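Local coordinates for N-acetylgalactosaminyltransferase 7 (Homo sapiens, PDB 6IWR), which is a glycosyltransferase-family protein that joins a GT-A-type family 2 domain to a ricin-type beta-trefoil lectin domain, at residues A[69-74]-A[139-144]; A[75-80]-A[246-251]; A[506-511]-A[520-525]. All blocks are in the same frame, centred on the assembly; numbering follows the deposited sequence.

Interaction 1 of 3, residues A[69-74]-A[139-144]; sequences PGILGN and YWHYDE
Asn-74 ND2 donates to the backbone oxygen Tyr-142 O at 2.7 Å. The bond is nearly straight, 170° at the hydrogen, and the oxygen lies in the plane of the Asn-74 amide. In return, Tyr-142 N gives its hydrogen to Asn-74 OD1 at 2.9 Å, in the carbonyl plane and on a lone pair. One side chain therefore engages both the N-H and the C=O of Tyr-142, which fixes the rotation of the amide. Asn-74 CG lies between the backbone N and the carbonyl carbon, chi1 46°. Glu-144 OE2 comes to 3.6 Å from Asn-74 ND2. Segment 139-144 carries strand 140-141, which pairs antiparallel with strand 66-67 in a small two-stranded sheet. Segment 69-74 is part of the loop that follows strand 66-67. Earlier in this loop, Ile-71 O accepts a bond from His-141 NE2 at 3.2 Å; the nitrogen stands well above the carbonyl plane. Gly-73 O lies over one face of the imidazole, offset toward the rim. Gly-70 N sits over a face of the Tyr-139 ring, and Ile-71 O lies at the edge of that ring. The Tyr-142 ring packs on Ala-252, Pro-253 and Ala-256 of helix 251-260.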
loop_
_atom_site.group_PDB
_atom_site.type_symbol
_atom_site.label_atom_id
_atom_site.label_comp_id
_atom_site.label_asym_id
_atom_site.label_seq_id
_atom_site.Cartn_x
_atom_site.Cartn_y
_atom_site.Cartn_z
ATOM N N PRO A 69 -27.316 26.599 -31.821
ATOM C CA PRO A 69 -28.215 25.870 -30.931
ATOM C C PRO A 69 -29.411 25.351 -31.704
ATOM O O PRO A 69 -29.952 26.032 -32.577
ATOM C CB PRO A 69 -28.605 26.925 -29.898
ATOM C CG PRO A 69 -27.387 27.746 -29.780
ATOM C CD PRO A 69 -26.907 27.879 -31.209
ATOM N N GLY A 70 -29.767 24.108 -31.436
ATOM C CA GLY A 70 -30.910 23.460 -32.037
ATOM C C GLY A 70 -30.674 22.786 -33.373
ATOM O O GLY A 70 -31.539 22.079 -33.857
ATOM N N ILE A 71 -29.493 22.965 -33.951
ATOM C CA ILE A 71 -29.157 22.326 -35.218
ATOM C C ILE A 71 -27.954 21.396 -35.089
ATOM O O ILE A 71 -26.870 21.824 -34.764
ATOM C CB ILE A 71 -28.860 23.391 -36.277
ATOM C CG1 ILE A 71 -29.923 24.476 -36.211
ATOM C CG2 ILE A 71 -28.764 22.783 -37.662
ATOM C CD1 ILE A 71 -29.949 25.370 -37.416
ATOM N N LEU A 72 -28.152 20.132 -35.410
ATOM C CA LEU A 72 -27.142 19.107 -35.249
ATOM C C LEU A 72 -26.114 19.192 -36.339
ATOM O O LEU A 72 -26.267 19.963 -37.260
ATOM C CB LEU A 72 -27.780 17.733 -35.321
ATOM C CG LEU A 72 -28.101 16.917 -34.080
ATOM C CD1 LEU A 72 -27.480 15.554 -34.245
ATOM C CD2 LEU A 72 -27.617 17.575 -32.810
ATOM N N GLY A 73 -25.053 18.403 -36.207
ATOM C CA GLY A 73 -24.087 18.185 -37.266
ATOM C C GLY A 73 -23.101 19.276 -37.111
ATOM O O GLY A 73 -23.203 19.975 -36.138
ATOM N N ASN A 74 -22.172 19.448 -38.038
ATOM C CA ASN A 74 -22.021 18.594 -39.197
ATOM C C ASN A 74 -21.134 17.392 -39.006
ATOM O O ASN A 74 -21.100 16.532 -39.845
ATOM C CB ASN A 74 -21.490 19.401 -40.373
ATOM C CG ASN A 74 -20.347 20.296 -39.990
ATOM O OD1 ASN A 74 -20.267 20.762 -38.873
ATOM N ND2 ASN A 74 -19.465 20.544 -40.921
ATOM N N TYR A 139 -23.649 20.850 -31.251
ATOM C CA TYR A 139 -24.233 21.876 -32.103
ATOM C C TYR A 139 -23.185 22.798 -32.690
ATOM O O TYR A 139 -23.517 23.897 -33.141
ATOM C CB TYR A 139 -25.304 22.665 -31.346
ATOM C CG TYR A 139 -26.448 21.777 -30.937
ATOM C CD1 TYR A 139 -27.308 21.209 -31.885
ATOM C CD2 TYR A 139 -26.642 21.458 -29.609
ATOM C CE1 TYR A 139 -28.347 20.355 -31.502
ATOM C CE2 TYR A 139 -27.662 20.629 -29.218
ATOM C CZ TYR A 139 -28.508 20.075 -30.155
ATOM O OH TYR A 139 -29.505 19.251 -29.701
ATOM N N TRP A 140 -21.925 22.358 -32.716
ATOM C CA TRP A 140 -20.849 23.100 -33.361
ATOM C C TRP A 140 -20.769 22.726 -34.838
ATOM O O TRP A 140 -20.853 21.548 -35.194
ATOM C CB TRP A 140 -19.511 22.815 -32.676
ATOM C CG TRP A 140 -19.351 23.486 -31.350
ATOM C CD1 TRP A 140 -19.485 22.910 -30.120
ATOM C CD2 TRP A 140 -19.021 24.859 -31.118
ATOM N NE1 TRP A 140 -19.266 23.843 -29.140
ATOM C CE2 TRP A 140 -18.977 25.047 -29.725
ATOM C CE3 TRP A 140 -18.750 25.947 -31.956
ATOM C CZ2 TRP A 140 -18.669 26.271 -29.146
ATOM C CZ3 TRP A 140 -18.447 27.175 -31.378
ATOM C CH2 TRP A 140 -18.406 27.325 -29.985
ATOM N N HIS A 141 -20.583 23.723 -35.693
ATOM C CA HIS A 141 -20.469 23.498 -37.126
ATOM C C HIS A 141 -19.069 23.870 -37.605
ATOM O O HIS A 141 -18.658 25.032 -37.504
ATOM C CB HIS A 141 -21.560 24.271 -37.861
ATOM C CG HIS A 141 -22.914 23.667 -37.673
ATOM N ND1 HIS A 141 -23.455 22.764 -38.561
ATOM C CD2 HIS A 141 -23.798 23.765 -36.652
ATOM C CE1 HIS A 141 -24.635 22.367 -38.117
ATOM N NE2 HIS A 141 -24.863 22.956 -36.959
ATOM N N TYR A 142 -18.351 22.878 -38.132
ATOM C CA TYR A 142 -16.934 22.969 -38.448
ATOM C C TYR A 142 -16.713 22.943 -39.956
ATOM O O TYR A 142 -17.391 22.215 -40.690
ATOM C CB TYR A 142 -16.131 21.812 -37.815
ATOM C CG TYR A 142 -16.259 21.632 -36.315
ATOM C CD1 TYR A 142 -17.304 20.894 -35.759
ATOM C CD2 TYR A 142 -15.308 22.172 -35.448
ATOM C CE1 TYR A 142 -17.405 20.721 -34.375
ATOM C CE2 TYR A 142 -15.396 21.998 -34.060
ATOM C CZ TYR A 142 -16.444 21.277 -33.537
ATOM O OH TYR A 142 -16.527 21.112 -32.168
ATOM N N ASP A 143 -15.704 23.677 -40.395
ATOM C CA ASP A 143 -15.482 23.984 -41.796
ATOM C C ASP A 143 -15.189 22.841 -42.759
ATOM O O ASP A 143 -15.396 23.027 -43.935
ATOM C CB ASP A 143 -14.439 25.082 -41.962
ATOM C CG ASP A 143 -15.038 26.401 -42.362
ATOM O OD1 ASP A 143 -16.262 26.495 -42.467
ATOM O OD2 ASP A 143 -14.274 27.348 -42.567
ATOM N N GLU A 144 -14.655 21.715 -42.308
ATOM C CA GLU A 144 -14.364 20.557 -43.192
ATOM C C GLU A 144 -13.029 20.680 -43.859
ATOM O O GLU A 144 -12.560 19.784 -44.501
ATOM C CB GLU A 144 -15.399 20.358 -44.300
ATOM C CG GLU A 144 -16.784 19.998 -43.846
ATOM C CD GLU A 144 -17.845 20.883 -44.437
ATOM O OE1 GLU A 144 -17.538 21.996 -44.856
ATOM O OE2 GLU A 144 -19.006 20.464 -44.474
#

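Interaction 2 of 3, residues A[75-80]-A[246-251]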
loop_
_atom_site.group_PDB
_atom_site.type_symbol
_atom_site.label_atom_id
_atom_site.label_comp_id
_atom_site.label_asym_id
_atom_site.label_seq_id
_atom_site.Cartn_x
_atom_site.Cartn_y
_atom_site.Cartn_z
ATOM N N PHE A 75 -20.394 17.331 -37.916
ATOM C CA PHE A 75 -19.640 16.116 -37.629
ATOM C C PHE A 75 -20.308 15.265 -36.562
ATOM O O PHE A 75 -19.685 14.354 -36.023
ATOM C CB PHE A 75 -18.210 16.453 -37.228
ATOM C CG PHE A 75 -17.348 16.850 -38.386
ATOM C CD1 PHE A 75 -17.432 18.124 -38.915
ATOM C CD2 PHE A 75 -16.478 15.940 -38.963
ATOM C CE1 PHE A 75 -16.639 18.502 -39.985
ATOM C CE2 PHE A 75 -15.692 16.297 -40.038
ATOM C CZ PHE A 75 -15.770 17.584 -40.554
ATOM N N GLU A 76 -21.549 15.546 -36.251
ATOM C CA GLU A 76 -22.282 14.694 -35.353
ATOM C C GLU A 76 -22.807 13.497 -36.120
ATOM O O GLU A 76 -23.491 13.672 -37.128
ATOM C CB GLU A 76 -23.443 15.436 -34.732
ATOM C CG GLU A 76 -23.791 14.826 -33.416
ATOM C CD GLU A 76 -22.689 15.041 -32.432
ATOM O OE1 GLU A 76 -22.628 14.290 -31.433
ATOM O OE2 GLU A 76 -21.874 15.967 -32.678
ATOM N N PRO A 77 -22.528 12.278 -35.688
ATOM C CA PRO A 77 -23.144 11.130 -36.360
ATOM C C PRO A 77 -24.653 11.315 -36.465
ATOM O O PRO A 77 -25.312 11.779 -35.531
ATOM C CB PRO A 77 -22.764 9.946 -35.464
ATOM C CG PRO A 77 -21.501 10.387 -34.793
ATOM C CD PRO A 77 -21.661 11.870 -34.567
ATOM N N LYS A 78 -25.193 10.959 -37.633
ATOM C CA LYS A 78 -26.619 11.148 -37.898
ATOM C C LYS A 78 -27.486 10.190 -37.073
ATOM O O LYS A 78 -28.502 10.602 -36.496
ATOM C CB LYS A 78 -26.882 10.962 -39.390
ATOM C CG LYS A 78 -25.661 11.252 -40.274
ATOM C CD LYS A 78 -25.809 10.557 -41.620
ATOM C CE LYS A 78 -26.233 9.106 -41.401
ATOM N NZ LYS A 78 -26.860 8.510 -42.606
ATOM N N GLU A 79 -27.112 8.912 -37.002
ATOM C CA GLU A 79 -27.920 7.931 -36.292
ATOM C C GLU A 79 -27.085 7.169 -35.278
ATOM O O GLU A 79 -25.875 7.020 -35.458
ATOM C CB GLU A 79 -28.562 6.939 -37.267
ATOM C CG GLU A 79 -30.044 7.133 -37.436
ATOM C CD GLU A 79 -30.387 7.528 -38.848
ATOM O OE1 GLU A 79 -31.310 8.356 -39.035
ATOM O OE2 GLU A 79 -29.716 7.008 -39.768
ATOM N N PRO A 80 -27.714 6.637 -34.223
ATOM C CA PRO A 80 -26.934 6.109 -33.093
ATOM C C PRO A 80 -25.956 5.039 -33.541
ATOM O O PRO A 80 -26.121 4.406 -34.587
ATOM C CB PRO A 80 -28.001 5.537 -32.145
ATOM C CG PRO A 80 -29.181 5.261 -33.020
ATOM C CD PRO A 80 -29.151 6.323 -34.096
ATOM N N VAL A 246 -11.545 6.513 -28.082
ATOM C CA VAL A 246 -11.855 7.873 -28.494
ATOM C C VAL A 246 -13.370 8.069 -28.552
ATOM O O VAL A 246 -14.107 7.190 -29.025
ATOM C CB VAL A 246 -11.185 8.090 -29.859
ATOM C CG1 VAL A 246 -12.187 7.887 -30.974
ATOM C CG2 VAL A 246 -10.473 9.417 -29.912
ATOM N N ALA A 247 -13.860 9.217 -28.065
ATOM C CA ALA A 247 -15.293 9.537 -28.066
ATOM C C ALA A 247 -15.804 9.862 -29.478
ATOM O O ALA A 247 -15.031 9.955 -30.434
ATOM C CB ALA A 247 -15.566 10.717 -27.154
ATOM N N VAL A 248 -17.130 10.084 -29.620
ATOM C CA VAL A 248 -17.655 10.350 -30.963
ATOM C C VAL A 248 -17.480 11.824 -31.282
ATOM O O VAL A 248 -17.633 12.694 -30.418
ATOM C CB VAL A 248 -19.127 9.893 -31.153
ATOM C CG1 VAL A 248 -19.494 8.708 -30.275
ATOM C CG2 VAL A 248 -20.129 11.043 -31.066
ATOM N N ASN A 249 -17.153 12.092 -32.545
ATOM C CA ASN A 249 -16.762 13.414 -33.021
ATOM C C ASN A 249 -15.672 14.014 -32.142
ATOM O O ASN A 249 -15.796 15.137 -31.640
ATOM C CB ASN A 249 -17.959 14.353 -33.113
ATOM C CG ASN A 249 -17.610 15.634 -33.805
ATOM O OD1 ASN A 249 -16.663 15.672 -34.586
ATOM N ND2 ASN A 249 -18.353 16.691 -33.528
ATOM N N TRP A 250 -14.583 13.248 -31.962
ATOM C CA TRP A 250 -13.416 13.742 -31.237
ATOM C C TRP A 250 -12.484 14.521 -32.128
ATOM O O TRP A 250 -11.676 15.309 -31.620
ATOM C CB TRP A 250 -12.599 12.606 -30.612
ATOM C CG TRP A 250 -11.941 11.719 -31.634
ATOM C CD1 TRP A 250 -12.572 10.843 -32.475
ATOM C CD2 TRP A 250 -10.530 11.607 -31.928
ATOM N NE1 TRP A 250 -11.646 10.183 -33.256
ATOM C CE2 TRP A 250 -10.393 10.636 -32.954
ATOM C CE3 TRP A 250 -9.371 12.218 -31.413
ATOM C CZ2 TRP A 250 -9.150 10.268 -33.487
ATOM C CZ3 TRP A 250 -8.125 11.849 -31.951
ATOM C CH2 TRP A 250 -8.034 10.882 -32.979
ATOM N N TYR A 251 -12.588 14.327 -33.438
ATOM C CA TYR A 251 -11.549 14.767 -34.350
ATOM C C TYR A 251 -11.682 16.247 -34.699
ATOM O O TYR A 251 -10.702 16.999 -34.635
ATOM C CB TYR A 251 -11.570 13.905 -35.608
ATOM C CG TYR A 251 -10.408 14.213 -36.505
ATOM C CD1 TYR A 251 -9.197 13.564 -36.335
ATOM C CD2 TYR A 251 -10.503 15.200 -37.507
ATOM C CE1 TYR A 251 -8.104 13.864 -37.143
ATOM C CE2 TYR A 251 -9.419 15.508 -38.315
ATOM C CZ TYR A 251 -8.220 14.836 -38.122
ATOM O OH TYR A 251 -7.131 15.113 -38.907
#
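Asn-249 meets Phe-75 where the loop leading from strand 244-246 to helix 251-260, within the GT-A-type family 2 region, is covered by segment 75-80 of the loop that follows strand 66-67. The Asn-249 side chain points toward that segment from its first bond. CB lies 3.4 Å from the carbonyl oxygen Phe-75 O. CG is anti to the backbone N, chi1 -171°, which carries it to 3.3 Å from the same Phe-75 O. Beyond CG the amide divides. OD1 faces the Phe-75 CB methylene, and the amide plane is about 10° from the Phe-75 ring plane. ND2 turns the other way, and Asn-249 ND2 lies 3.7 Å from Glu-76 OE2, with amide and carboxylate planes 80° apart. The acid has a stronger partner elsewhere: Glu-76 OE1 forms a salt bridge with Arg-133, which also touches Val-248 and Asn-249. The Phe-75 ring itself leads away from 246-251 and packs on Leu-146. One residue before Asn-249, Val-248 supplies an apolar patch beside Pro-77. Its CG2 branch does the touching, 3.9 Å from Pro-77 CD and 4.0 Å from Pro-77 CG.

Interaction 3 of 3, residues A[506-511]-A[520-525]; sequences GGNQLF and MQYDQC
Gln-521 and the 506-511 loop are joined by two hydrogen bonds from one nitrogen. Gln-521 NE2 donates to Asn-508 O at 2.9 Å and to Leu-510 O at 3.1 Å. The second is the straighter, 169° at the hydrogen. Both oxygens lie close to the amide plane of Gln-521, but the donor stands well above the carbonyl plane of Asn-508. The chain reaches this place extended, with CG anti to the backbone N, chi1 177°.

The aromatic contacts come next. Gln-521 NE2 lies over one face of the Phe-511 ring, 3.6 Å above its plane and offset toward the rim. The amide and ring planes are 19° apart. Gln-521 CB touches the same ring at CD2 and CE2. At the outer end, Tyr-522 OH is 2.9 Å from Asn-508 ND2, which lies at the edge of the tyrosine ring.

Among backbone contacts, Phe-511 CA makes a CA-H...O approach to Met-520 O at 3.3 Å. Gln-521 to Gln-524 form a type II' turn between strands 519-521 and 524-529, a hairpin of the beta-trefoil. Cys-525, just beyond, is bonded to Cys-540. Residues 509-511 probably correspond to the QxW signature of ricin-type repeats, with Phe-511 as the aromatic member.

Gln-521 OE1 lies near Ser-488 OG. The two carbonyls take the two hydrogens of the buried NE2. That fixes the flip of the amide and ties the loop to the start of the hairpin turn through a side chain.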
loop_
_atom_site.group_PDB
_atom_site.type_symbol
_atom_site.label_atom_id
_atom_site.label_comp_id
_atom_site.label_asym_id
_atom_site.label_seq_id
_atom_site.Cartn_x
_atom_site.Cartn_y
_atom_site.Cartn_z
ATOM N N GLY A 506 18.888 8.378 1.079
ATOM C CA GLY A 506 17.792 9.320 0.962
ATOM C C GLY A 506 16.415 8.706 1.171
ATOM O O GLY A 506 16.181 7.945 2.127
ATOM N N GLY A 507 15.492 9.053 0.270
ATOM C CA GLY A 507 14.128 8.553 0.295
ATOM C C GLY A 507 13.447 8.762 1.626
ATOM O O GLY A 507 13.196 9.902 2.032
ATOM N N ASN A 508 13.157 7.672 2.327
ATOM C CA ASN A 508 12.430 7.749 3.585
ATOM C C ASN A 508 13.302 8.148 4.770
ATOM O O ASN A 508 12.770 8.344 5.874
ATOM C CB ASN A 508 11.765 6.411 3.893
ATOM C CG ASN A 508 10.636 6.080 2.953
ATOM O OD1 ASN A 508 10.119 4.978 3.007
ATOM N ND2 ASN A 508 10.244 7.020 2.093
ATOM N N GLN A 509 14.622 8.246 4.585
ATOM C CA GLN A 509 15.515 8.761 5.611
ATOM C C GLN A 509 15.984 10.172 5.301
ATOM O O GLN A 509 17.012 10.610 5.832
ATOM C CB GLN A 509 16.710 7.836 5.788
ATOM C CG GLN A 509 16.365 6.566 6.481
ATOM C CD GLN A 509 17.587 5.734 6.778
ATOM O OE1 GLN A 509 18.716 6.116 6.435
ATOM N NE2 GLN A 509 17.381 4.602 7.440
ATOM N N LEU A 510 15.239 10.894 4.466
ATOM C CA LEU A 510 15.581 12.245 4.027
ATOM C C LEU A 510 14.525 13.225 4.514
ATOM O O LEU A 510 13.325 12.954 4.403
ATOM C CB LEU A 510 15.661 12.300 2.510
ATOM C CG LEU A 510 16.253 13.570 1.933
ATOM C CD1 LEU A 510 17.737 13.316 1.706
ATOM C CD2 LEU A 510 15.530 13.998 0.645
ATOM N N PHE A 511 14.966 14.359 5.048
ATOM C CA PHE A 511 14.048 15.391 5.521
ATOM C C PHE A 511 14.582 16.762 5.135
ATOM O O PHE A 511 15.745 16.920 4.755
ATOM C CB PHE A 511 13.833 15.294 7.030
ATOM C CG PHE A 511 13.228 13.987 7.463
ATOM C CD1 PHE A 511 14.038 12.879 7.718
ATOM C CD2 PHE A 511 11.844 13.852 7.588
ATOM C CE1 PHE A 511 13.480 11.675 8.096
ATOM C CE2 PHE A 511 11.283 12.651 7.962
ATOM C CZ PHE A 511 12.096 11.569 8.231
ATOM N N MET A 520 9.827 18.521 6.959
ATOM C CA MET A 520 9.123 17.860 5.883
ATOM C C MET A 520 9.827 16.694 5.216
ATOM O O MET A 520 11.022 16.698 5.044
ATOM C CB MET A 520 8.773 18.899 4.834
ATOM C CG MET A 520 7.759 19.908 5.320
ATOM S SD MET A 520 7.647 21.350 4.283
ATOM C CE MET A 520 6.679 20.706 2.953
ATOM N N GLN A 521 9.050 15.688 4.856
ATOM C CA GLN A 521 9.454 14.651 3.922
ATOM C C GLN A 521 8.422 14.672 2.825
ATOM O O GLN A 521 7.242 14.595 3.102
ATOM C CB GLN A 521 9.465 13.283 4.595
ATOM C CG GLN A 521 9.805 12.121 3.679
ATOM C CD GLN A 521 10.059 10.836 4.426
ATOM O OE1 GLN A 521 9.157 10.055 4.651
ATOM N NE2 GLN A 521 11.292 10.613 4.804
ATOM N N TYR A 522 8.846 14.781 1.580
ATOM C CA TYR A 522 7.886 14.847 0.486
ATOM C C TYR A 522 6.919 16.015 0.694
ATOM O O TYR A 522 7.334 17.151 0.800
ATOM C CB TYR A 522 7.149 13.519 0.287
ATOM C CG TYR A 522 8.029 12.313 0.200
ATOM C CD1 TYR A 522 9.033 12.234 -0.735
ATOM C CD2 TYR A 522 7.841 11.247 1.047
ATOM C CE1 TYR A 522 9.837 11.125 -0.811
ATOM C CE2 TYR A 522 8.640 10.142 0.976
ATOM C CZ TYR A 522 9.637 10.088 0.048
ATOM O OH TYR A 522 10.424 8.973 -0.018
ATOM N N ASP A 523 5.628 15.740 0.681
ATOM C CA ASP A 523 4.621 16.744 0.913
ATOM C C ASP A 523 4.151 16.759 2.363
ATOM O O ASP A 523 3.322 17.566 2.734
ATOM C CB ASP A 523 3.441 16.526 -0.042
ATOM C CG ASP A 523 2.711 15.227 0.218
ATOM O OD1 ASP A 523 3.361 14.175 0.298
ATOM O OD2 ASP A 523 1.481 15.253 0.351
ATOM N N GLN A 524 4.673 15.851 3.171
ATOM C CA GLN A 524 4.279 15.737 4.565
ATOM C C GLN A 524 5.125 16.561 5.515
ATOM O O GLN A 524 6.217 16.974 5.183
ATOM C CB GLN A 524 4.283 14.279 5.007
ATOM C CG GLN A 524 3.606 13.320 4.046
ATOM C CD GLN A 524 2.207 12.958 4.460
ATOM O OE1 GLN A 524 1.997 12.154 5.351
ATOM N NE2 GLN A 524 1.245 13.552 3.809
ATOM N N CYS A 525 4.587 16.798 6.703
ATOM C CA CYS A 525 5.306 17.431 7.804
ATOM C C CYS A 525 5.272 16.572 9.063
ATOM O O CYS A 525 4.356 15.778 9.278
ATOM C CB CYS A 525 4.727 18.803 8.131
ATOM S SG CYS A 525 5.023 19.908 6.885
#

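Interactions 1 and 2 are neighbours, with centres about 11 Å apart. Their segments alternate along the chain, and 69-74 runs straight into 75-80. This one loop thus lies first against strand 140-141 and then against the loop before helix 251-260. The two contacts touch where the Phe-75 ring packs on Tyr-142 and Glu-144, and where the Tyr-142 ring reaches the Asn-249 amide. Interaction 3 comes later in the chain, on the opposite side of its centre, about 53 Å and about 48 Å from interactions 1 and 2 between centres. Interactions 1 and 2 lie together beside the GT-A-type fold, whose family region holds 246-251; interaction 3 is internal to the lectin domain.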